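PDB 2C9K: pesticidal crystal protein Cry4Aa from Bacillus thuringiensis, which kills mosquito larvae by binding to midgut epithelial cells and promoting their colloid-osmotic lysis, a process in which receptor recognition and pore formation take part. Local coordinates for residues A[55-60]-A[222-227]; A[211-214]-A[220-223]; A[131-136]-A[201-206]; A[53-56]-A[61-64]. One frame throughout, in Å; residues are numbered along the deposited sequence.

Contact 1: residues A[55-60]-A[222-227]; sequences KNIIKK and WNTYNT
Ile-57, close to the C-terminal end of helix 46-58, is met mainly by Thr-224 in the first turn of helix 222-240. The two side chains run at a slant to each other, and each methyl tip lands near the other residue's backbone oxygen. Ile-57 CD1 lies 3.5 Å from Thr-224 O, and Thr-224 CG2 lies 3.2 Å from Ile-57 O; the two methyls, Ile-57 CD1 and Thr-224 CG2, are 3.9 Å apart. The methyl of Thr-224 can do this because CG2 lies anti to its backbone N, while chi1 of -65° sets OG1 anti to the carbonyl carbon. One turn further on, Thr-227 adds looser packing, its CG2 4.4 Å from Ile-57 CB. No hydrogen bond crosses the interface, so it rests on van der Waals packing, of methyl groups on each other and on backbone carbonyls, with the backbones close enough for the CA atoms of Ile-57 and Thr-224 to be 6.4 Å apart. Ile-208 of helix 183-208 touches both Ile-57 and Thr-224, making a three-helix meeting point. Just past the contact, Lys-59 has positive phi and takes the chain out of the helix. Away from Ile-57, helix 222-240 turns other residues to different partners: Trp-222 NE1 bonds to Glu-283 OE1, and the Tyr-225 ring meets Phe-279 edge-to-face. Beta-branched side chains here pack one helix on another in the N-terminal helical bundle of the three-domain delta-endotoxins, the part associated with pore formation.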
# COMPACT_ATOMS: atom_id res chain seq x y z
N LYS A 55 -14.03 -4.39 14.19
CA LYS A 55 -15.35 -4.91 14.53
C LYS A 55 -16.45 -3.88 14.27
O LYS A 55 -17.60 -4.24 14.02
CB LYS A 55 -15.37 -5.31 16.00
CG LYS A 55 -16.69 -5.89 16.50
CD LYS A 55 -16.81 -5.69 18.01
CE LYS A 55 -17.53 -6.85 18.68
NZ LYS A 55 -16.71 -8.11 18.69
N ASN A 56 -16.09 -2.60 14.34
CA ASN A 56 -17.06 -1.54 14.10
C ASN A 56 -17.41 -1.41 12.64
O ASN A 56 -18.46 -0.89 12.30
CB ASN A 56 -16.53 -0.20 14.62
CG ASN A 56 -16.64 -0.07 16.14
OD1 ASN A 56 -17.68 -0.40 16.72
ND2 ASN A 56 -15.58 0.42 16.77
N ILE A 57 -16.53 -1.88 11.76
CA ILE A 57 -16.80 -1.79 10.34
C ILE A 57 -17.55 -3.05 9.85
O ILE A 57 -18.42 -2.97 8.98
CB ILE A 57 -15.49 -1.56 9.54
CG1 ILE A 57 -14.93 -2.88 9.01
CG2 ILE A 57 -14.46 -0.89 10.42
CD1 ILE A 57 -15.36 -3.17 7.59
N ILE A 58 -17.21 -4.20 10.42
CA ILE A 58 -17.87 -5.45 10.04
C ILE A 58 -19.19 -5.58 10.77
O ILE A 58 -20.06 -6.36 10.38
CB ILE A 58 -16.98 -6.66 10.37
CG1 ILE A 58 -15.69 -6.59 9.55
CG2 ILE A 58 -17.72 -7.94 10.09
CD1 ILE A 58 -14.76 -7.75 9.78
N LYS A 59 -19.33 -4.81 11.84
CA LYS A 59 -20.52 -4.78 12.68
C LYS A 59 -21.13 -6.13 13.06
O LYS A 59 -22.34 -6.29 13.07
CB LYS A 59 -21.58 -3.88 12.03
CG LYS A 59 -21.10 -2.45 11.81
CD LYS A 59 -22.25 -1.44 11.78
CE LYS A 59 -23.26 -1.73 10.66
NZ LYS A 59 -24.47 -0.84 10.72
N LYS A 60 -20.27 -7.10 13.37
CA LYS A 60 -20.73 -8.42 13.81
C LYS A 60 -20.33 -8.48 15.28
O LYS A 60 -19.52 -7.67 15.73
CB LYS A 60 -20.04 -9.53 13.02
CG LYS A 60 -20.47 -10.93 13.41
CD LYS A 60 -20.03 -11.96 12.37
CE LYS A 60 -20.60 -13.35 12.67
NZ LYS A 60 -20.39 -14.29 11.53
N TRP A 222 -21.23 -2.70 -0.32
CA TRP A 222 -19.97 -2.31 -0.95
C TRP A 222 -19.11 -1.32 -0.16
O TRP A 222 -17.89 -1.43 -0.14
CB TRP A 222 -20.24 -1.73 -2.34
CG TRP A 222 -19.01 -1.24 -3.02
CD1 TRP A 222 -18.13 -1.97 -3.77
CD2 TRP A 222 -18.47 0.08 -2.95
NE1 TRP A 222 -17.08 -1.19 -4.16
CE2 TRP A 222 -17.26 0.07 -3.67
CE3 TRP A 222 -18.89 1.26 -2.33
CZ2 TRP A 222 -16.47 1.21 -3.80
CZ3 TRP A 222 -18.10 2.39 -2.46
CH2 TRP A 222 -16.90 2.35 -3.19
N ASN A 223 -19.74 -0.35 0.50
CA ASN A 223 -18.99 0.64 1.27
C ASN A 223 -18.27 -0.02 2.44
O ASN A 223 -17.17 0.37 2.83
CB ASN A 223 -19.91 1.75 1.80
CG ASN A 223 -19.13 2.97 2.28
OD1 ASN A 223 -19.68 3.87 2.91
ND2 ASN A 223 -17.83 3.00 1.97
N THR A 224 -18.92 -1.03 3.00
CA THR A 224 -18.34 -1.76 4.13
C THR A 224 -17.14 -2.54 3.61
O THR A 224 -16.10 -2.62 4.25
CB THR A 224 -19.38 -2.71 4.74
OG1 THR A 224 -20.45 -1.94 5.30
CG2 THR A 224 -18.75 -3.58 5.81
N TYR A 225 -17.30 -3.11 2.43
CA TYR A 225 -16.27 -3.89 1.78
C TYR A 225 -15.09 -2.96 1.53
O TYR A 225 -13.94 -3.30 1.81
CB TYR A 225 -16.82 -4.43 0.45
CG TYR A 225 -15.86 -5.29 -0.33
CD1 TYR A 225 -15.87 -6.68 -0.20
CD2 TYR A 225 -14.91 -4.72 -1.16
CE1 TYR A 225 -14.96 -7.47 -0.89
CE2 TYR A 225 -13.99 -5.50 -1.84
CZ TYR A 225 -14.02 -6.87 -1.71
OH TYR A 225 -13.12 -7.63 -2.41
N ASN A 226 -15.38 -1.79 1.00
CA ASN A 226 -14.34 -0.83 0.69
C ASN A 226 -13.61 -0.29 1.92
O ASN A 226 -12.40 -0.11 1.91
CB ASN A 226 -14.93 0.32 -0.13
CG ASN A 226 -13.88 1.30 -0.59
OD1 ASN A 226 -13.04 0.98 -1.45
ND2 ASN A 226 -13.90 2.50 -0.03
N THR A 227 -14.36 -0.02 3.00
CA THR A 227 -13.74 0.51 4.21
C THR A 227 -12.76 -0.51 4.79
O THR A 227 -11.62 -0.18 5.13
CB THR A 227 -14.81 0.85 5.27
OG1 THR A 227 -15.71 1.83 4.74
CG2 THR A 227 -14.16 1.41 6.52

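Contact 2: residues A[211-214]-A[220-223]; sequences TPDS and INWN
Asp-213 and Asn-221 join the two sides of this loop directly through a side-chain hydrogen bond. Asn-221 ND2 donates to Asp-213 OD2 over 2.9 Å with a fairly straight N-H...O angle of 155°. The amide nitrogen comes from above the carboxylate, 42° out of its plane, and the two flat groups are tilted against each other instead of lying coplanar. Both side chains run alongside one another and point the same way. In Asn-221, CG is anti to the backbone N (chi1 -169°), and Asp-213 has the same setting, which brings the two ends level.

A second polar link passes through water. One molecule donates to Thr-211 O at 2.7 Å and accepts from Asn-221 N at 2.6 Å, bridging backbone to backbone beside the direct bond. Asp-213 is also tied to Asn-219 through the backbone, while the hydroxyl of Thr-211 bonds back to Leu-207 O in the preceding helix.

Van der Waals contact is slight. Ile-220 sets out away from the opposite segment, yet its CD1 comes back to 4.2 Å from Thr-211 O, and the CB atoms of Asp-213 and Asn-221 are 4.1 Å apart. Ile-220 also touches Phe-279 of helix 279-286.

The amide of Asn-221 is used at both its polar atoms: ND2 holds the aspartate, and OD1 accepts from Thr-224 N. This is an asparagine N-cap at the start of helix 222-240, set in the loop joining two antiparallel helices within the helical domain.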
# COMPACT_ATOMS: atom_id res chain seq x y z
N THR A 211 -22.19 -11.41 3.52
CA THR A 211 -23.22 -11.04 4.48
C THR A 211 -24.23 -9.98 4.04
O THR A 211 -23.87 -8.83 3.84
CB THR A 211 -22.56 -10.53 5.77
OG1 THR A 211 -21.76 -11.58 6.33
CG2 THR A 211 -23.61 -10.08 6.77
N PRO A 212 -25.51 -10.36 3.90
CA PRO A 212 -26.53 -9.39 3.49
C PRO A 212 -26.57 -8.31 4.56
O PRO A 212 -26.37 -8.61 5.74
CB PRO A 212 -27.81 -10.22 3.48
CG PRO A 212 -27.34 -11.59 3.19
CD PRO A 212 -26.10 -11.70 4.05
N ASP A 213 -26.83 -7.08 4.17
CA ASP A 213 -26.88 -5.99 5.13
C ASP A 213 -28.34 -5.65 5.37
O ASP A 213 -29.03 -5.21 4.46
CB ASP A 213 -26.13 -4.77 4.59
CG ASP A 213 -25.96 -3.68 5.62
OD1 ASP A 213 -26.93 -3.45 6.39
OD2 ASP A 213 -24.87 -3.06 5.66
N SER A 214 -28.80 -5.88 6.59
CA SER A 214 -30.19 -5.59 6.94
C SER A 214 -30.53 -4.17 6.52
O SER A 214 -31.59 -3.94 5.95
CB SER A 214 -30.39 -5.73 8.44
OG SER A 214 -29.92 -6.99 8.90
N ILE A 220 -25.47 -6.78 -0.57
CA ILE A 220 -24.12 -6.88 -0.03
C ILE A 220 -23.77 -5.42 0.12
O ILE A 220 -24.16 -4.61 -0.73
CB ILE A 220 -23.14 -7.51 -1.04
CG1 ILE A 220 -23.62 -8.91 -1.42
CG2 ILE A 220 -21.74 -7.55 -0.44
CD1 ILE A 220 -23.70 -9.87 -0.25
N ASN A 221 -23.05 -5.05 1.18
CA ASN A 221 -22.68 -3.65 1.38
C ASN A 221 -21.29 -3.31 0.86
O ASN A 221 -20.28 -3.59 1.53
CB ASN A 221 -22.78 -3.26 2.84
CG ASN A 221 -22.67 -1.77 3.05
OD1 ASN A 221 -21.82 -1.12 2.46
ND2 ASN A 221 -23.55 -1.22 3.88
N TRP A 222 -21.23 -2.70 -0.32
CA TRP A 222 -19.97 -2.31 -0.95
C TRP A 222 -19.11 -1.32 -0.16
O TRP A 222 -17.89 -1.43 -0.14
CB TRP A 222 -20.24 -1.73 -2.34
CG TRP A 222 -19.01 -1.24 -3.02
CD1 TRP A 222 -18.13 -1.97 -3.77
CD2 TRP A 222 -18.47 0.08 -2.95
NE1 TRP A 222 -17.08 -1.19 -4.16
CE2 TRP A 222 -17.26 0.07 -3.67
CE3 TRP A 222 -18.89 1.26 -2.33
CZ2 TRP A 222 -16.47 1.21 -3.80
CZ3 TRP A 222 -18.10 2.39 -2.46
CH2 TRP A 222 -16.90 2.35 -3.19
N ASN A 223 -19.74 -0.35 0.50
CA ASN A 223 -18.99 0.64 1.27
C ASN A 223 -18.27 -0.02 2.44
O ASN A 223 -17.17 0.37 2.83
CB ASN A 223 -19.91 1.75 1.80
CG ASN A 223 -19.13 2.97 2.28
OD1 ASN A 223 -19.68 3.87 2.91
ND2 ASN A 223 -17.83 3.00 1.97
O HOH W 1 -22.19 -7.13 2.55

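Contact 3: residues A[131-136]-A[201-206]; sequences DCDYYN and YKKGLN
The contact between Asp-133 and Lys-203 is a lone salt bridge spanning two helical segments whose closest CA atoms, 7.6 Å apart, belong to these same two residues. Lys-203 NZ donates to Asp-133 OD1 at 2.9 Å, arriving nearly along the C-O axis of that oxygen. The aliphatic part of the lysine takes part too: its CD is 3.3 Å from Asp-133 OD1, so the oxygen lies alongside the last part of the chain, not ahead of its tip. In the lysine CG is anti to the carbonyl carbon (chi1 -82°), beyond which the chain runs extended past the carboxylate; the aspartate leaves its own helix with a similar first torsion. The pair sits at the surface, where solvent would be expected to weaken the attraction.

The helices are 129-137 and 183-208, neighbours in the helical bundle that forms the N-terminal domain of delta-endotoxins.

Hydrogen bonds within helix 129-137 are of another kind. Cys-132 O receives Asn-136 N in the ordinary helical manner and also Asn-136 ND2 at 3.1 Å, the two donors coming from opposite faces of the carbonyl plane. The same ND2 bonds to Val-122 O, linking this turn to the end of helix 103-123.

Covalent bonding strengthens that link: Cys-132, inside helix 129-137, forms a disulfide with Cys-125 in the short connection that follows helix 103-123.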
# COMPACT_ATOMS: atom_id res chain seq x y z
N ASP A 131 -17.27 -18.58 13.89
CA ASP A 131 -17.19 -17.53 14.89
C ASP A 131 -15.73 -17.35 15.29
O ASP A 131 -15.36 -16.35 15.92
CB ASP A 131 -18.04 -17.90 16.11
CG ASP A 131 -18.67 -16.69 16.76
OD1 ASP A 131 -17.93 -15.79 17.22
OD2 ASP A 131 -19.92 -16.65 16.81
N CYS A 132 -14.90 -18.32 14.93
CA CYS A 132 -13.48 -18.26 15.23
C CYS A 132 -12.79 -17.54 14.09
O CYS A 132 -11.79 -16.84 14.29
CB CYS A 132 -12.89 -19.67 15.39
SG CYS A 132 -11.09 -19.69 15.67
N ASP A 133 -13.32 -17.70 12.88
CA ASP A 133 -12.76 -17.04 11.71
C ASP A 133 -12.98 -15.55 11.84
O ASP A 133 -12.12 -14.75 11.46
CB ASP A 133 -13.44 -17.55 10.44
CG ASP A 133 -12.87 -18.87 9.96
OD1 ASP A 133 -11.73 -18.88 9.45
OD2 ASP A 133 -13.56 -19.91 10.11
N TYR A 134 -14.13 -15.17 12.38
CA TYR A 134 -14.46 -13.76 12.56
C TYR A 134 -13.58 -13.14 13.62
O TYR A 134 -13.18 -11.98 13.49
CB TYR A 134 -15.93 -13.61 12.95
CG TYR A 134 -16.33 -12.19 13.29
CD1 TYR A 134 -16.19 -11.17 12.35
CD2 TYR A 134 -16.83 -11.87 14.54
CE1 TYR A 134 -16.53 -9.85 12.67
CE2 TYR A 134 -17.18 -10.57 14.87
CZ TYR A 134 -17.02 -9.57 13.93
OH TYR A 134 -17.37 -8.28 14.25
N TYR A 135 -13.27 -13.90 14.66
CA TYR A 135 -12.41 -13.42 15.75
C TYR A 135 -10.98 -13.18 15.27
O TYR A 135 -10.32 -12.25 15.71
CB TYR A 135 -12.40 -14.41 16.92
CG TYR A 135 -11.19 -14.25 17.83
CD1 TYR A 135 -11.17 -13.28 18.84
CD2 TYR A 135 -10.05 -15.02 17.65
CE1 TYR A 135 -10.04 -13.10 19.63
CE2 TYR A 135 -8.92 -14.84 18.43
CZ TYR A 135 -8.92 -13.88 19.42
OH TYR A 135 -7.79 -13.72 20.19
N ASN A 136 -10.50 -14.03 14.37
CA ASN A 136 -9.14 -13.89 13.88
C ASN A 136 -8.96 -12.81 12.83
O ASN A 136 -7.88 -12.25 12.70
CB ASN A 136 -8.62 -15.22 13.36
CG ASN A 136 -8.06 -16.07 14.48
OD1 ASN A 136 -7.04 -15.73 15.09
ND2 ASN A 136 -8.72 -17.18 14.77
N TYR A 201 -6.98 -11.94 5.55
CA TYR A 201 -7.46 -10.70 4.96
C TYR A 201 -8.58 -10.99 3.98
O TYR A 201 -9.56 -10.26 3.91
CB TYR A 201 -6.32 -9.97 4.22
CG TYR A 201 -6.83 -8.84 3.36
CD1 TYR A 201 -7.54 -7.78 3.92
CD2 TYR A 201 -6.69 -8.88 1.97
CE1 TYR A 201 -8.11 -6.80 3.13
CE2 TYR A 201 -7.26 -7.91 1.16
CZ TYR A 201 -7.97 -6.87 1.75
OH TYR A 201 -8.55 -5.91 0.96
N LYS A 202 -8.44 -12.07 3.21
CA LYS A 202 -9.46 -12.43 2.24
C LYS A 202 -10.68 -13.09 2.90
O LYS A 202 -11.79 -13.03 2.36
CB LYS A 202 -8.86 -13.31 1.15
CG LYS A 202 -7.81 -12.56 0.34
CD LYS A 202 -7.28 -13.34 -0.83
CE LYS A 202 -6.30 -12.47 -1.64
NZ LYS A 202 -5.71 -13.16 -2.84
N LYS A 203 -10.49 -13.71 4.06
CA LYS A 203 -11.61 -14.34 4.74
C LYS A 203 -12.55 -13.24 5.18
O LYS A 203 -13.77 -13.43 5.19
CB LYS A 203 -11.14 -15.13 5.97
CG LYS A 203 -10.62 -16.51 5.63
CD LYS A 203 -10.38 -17.34 6.88
CE LYS A 203 -9.92 -18.75 6.51
NZ LYS A 203 -9.57 -19.56 7.71
N GLY A 204 -11.98 -12.09 5.53
CA GLY A 204 -12.78 -10.95 5.96
C GLY A 204 -13.47 -10.33 4.77
O GLY A 204 -14.66 -9.99 4.83
N LEU A 205 -12.72 -10.17 3.68
CA LEU A 205 -13.23 -9.59 2.45
C LEU A 205 -14.42 -10.44 2.00
O LEU A 205 -15.44 -9.91 1.57
CB LEU A 205 -12.14 -9.61 1.38
CG LEU A 205 -11.90 -8.33 0.55
CD1 LEU A 205 -11.85 -7.11 1.45
CD2 LEU A 205 -10.61 -8.46 -0.22
N ASN A 206 -14.27 -11.75 2.13
CA ASN A 206 -15.33 -12.68 1.74
C ASN A 206 -16.47 -12.70 2.74
O ASN A 206 -17.61 -12.98 2.39
CB ASN A 206 -14.75 -14.08 1.56
CG ASN A 206 -15.82 -15.12 1.33
OD1 ASN A 206 -16.32 -15.73 2.28
ND2 ASN A 206 -16.20 -15.32 0.07

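Contact 4: residues A[53-56]-A[61-64]; sequences QTKN and EIAS
Lys-55 stretches from helix 46-58 to the chain at Glu-61 and Ile-62, and its outer carbons and ammonium do all the touching. Lys-55 CE packs 4.1 Å from Glu-61 CA and 4.0 Å from Ile-62 O. Beyond it NZ lies against the side chain of Ile-62, with CD1 3.9 Å away. That nitrogen faces Ile-62 N at 3.5 Å, but both are donors and no bond forms. Glu-61 is of opposite charge, yet Lys-55 NZ and Glu-61 OE1 are 5.9 Å apart, too far for a salt bridge.

The packing spans the connection between two successive helices of the bundle, 46-58 and 64-74: a residue near the end of the first lies over the extended chain that leads into the second.

Torsions set the reach. Lys-55 starts with CG anti to the backbone N, then bends at chi3 and again at chi4 (70°), which turns NZ toward Ile-62. In the isoleucine chi1 of 67° puts CG1 on the lysine's side, though its exact closeness to NZ is doubtful at this resolution. Further out, Tyr-134 of helix 129-137 touches both Lys-55 and Ile-62, while Asp-131 and Tyr-135 also border the isoleucine.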
# COMPACT_ATOMS: atom_id res chain seq x y z
N GLN A 53 -12.12 -1.15 16.31
CA GLN A 53 -12.31 -0.43 15.05
C GLN A 53 -12.66 -1.38 13.91
O GLN A 53 -13.52 -1.08 13.09
CB GLN A 53 -11.07 0.39 14.69
CG GLN A 53 -11.32 1.35 13.52
CD GLN A 53 -10.13 2.23 13.18
OE1 GLN A 53 -10.22 3.10 12.31
NE2 GLN A 53 -9.01 2.00 13.86
N THR A 54 -11.98 -2.52 13.85
CA THR A 54 -12.27 -3.48 12.80
C THR A 54 -13.69 -4.00 12.96
O THR A 54 -14.46 -4.04 12.00
CB THR A 54 -11.28 -4.66 12.86
OG1 THR A 54 -9.99 -4.21 12.44
CG2 THR A 54 -11.74 -5.80 11.97
N LYS A 55 -14.03 -4.39 14.19
CA LYS A 55 -15.35 -4.91 14.53
C LYS A 55 -16.45 -3.88 14.27
O LYS A 55 -17.60 -4.24 14.02
CB LYS A 55 -15.37 -5.31 16.00
CG LYS A 55 -16.69 -5.89 16.50
CD LYS A 55 -16.81 -5.69 18.01
CE LYS A 55 -17.53 -6.85 18.68
NZ LYS A 55 -16.71 -8.11 18.69
N ASN A 56 -16.09 -2.60 14.34
CA ASN A 56 -17.06 -1.54 14.10
C ASN A 56 -17.41 -1.41 12.64
O ASN A 56 -18.46 -0.89 12.30
CB ASN A 56 -16.53 -0.20 14.62
CG ASN A 56 -16.64 -0.07 16.14
OD1 ASN A 56 -17.68 -0.40 16.72
ND2 ASN A 56 -15.58 0.42 16.77
N GLU A 61 -20.86 -9.44 16.04
CA GLU A 61 -20.52 -9.45 17.45
C GLU A 61 -19.98 -10.71 18.12
O GLU A 61 -20.22 -11.84 17.68
CB GLU A 61 -21.72 -8.96 18.25
CG GLU A 61 -22.28 -7.65 17.73
CD GLU A 61 -22.96 -6.84 18.80
OE1 GLU A 61 -22.24 -6.27 19.66
OE2 GLU A 61 -24.21 -6.78 18.79
N ILE A 62 -19.22 -10.46 19.19
CA ILE A 62 -18.63 -11.48 20.05
C ILE A 62 -18.39 -10.83 21.40
O ILE A 62 -18.25 -9.61 21.51
CB ILE A 62 -17.27 -12.02 19.53
CG1 ILE A 62 -16.20 -10.92 19.58
CG2 ILE A 62 -17.44 -12.59 18.13
CD1 ILE A 62 -14.81 -11.44 19.34
N ALA A 63 -18.34 -11.65 22.44
CA ALA A 63 -18.12 -11.16 23.80
C ALA A 63 -16.84 -10.35 23.90
O ALA A 63 -15.77 -10.78 23.48
CB ALA A 63 -18.08 -12.33 24.77
N SER A 64 -16.96 -9.16 24.48
CA SER A 64 -15.82 -8.28 24.64
C SER A 64 -14.69 -8.89 25.47
O SER A 64 -13.60 -8.32 25.55
CB SER A 64 -16.29 -6.96 25.28
OG SER A 64 -17.29 -7.19 26.25

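Overall arrangement
All four contacts are at the surface of the N-terminal helical domain, on the same side of the chain's centre; none is a buried core. Contacts 1 and 4 start from helix 46-58, contacts 1 and 2 end on helix 222-240, and contact 3 is nested within the loop closed by contact 1. Tyr-134 joins contact 3 to contacts 1 and 4, its hydroxyl probably bonding to Lys-60 O and its ring packing on Ile-58 and Ile-62. Chemistry varies with place: packing between close helices in contact 1, hydrogen bonds and a water in the loop of contact 2, a salt bridge between helical segments a little farther apart in contact 3, and unbonded lysine packing in contact 4.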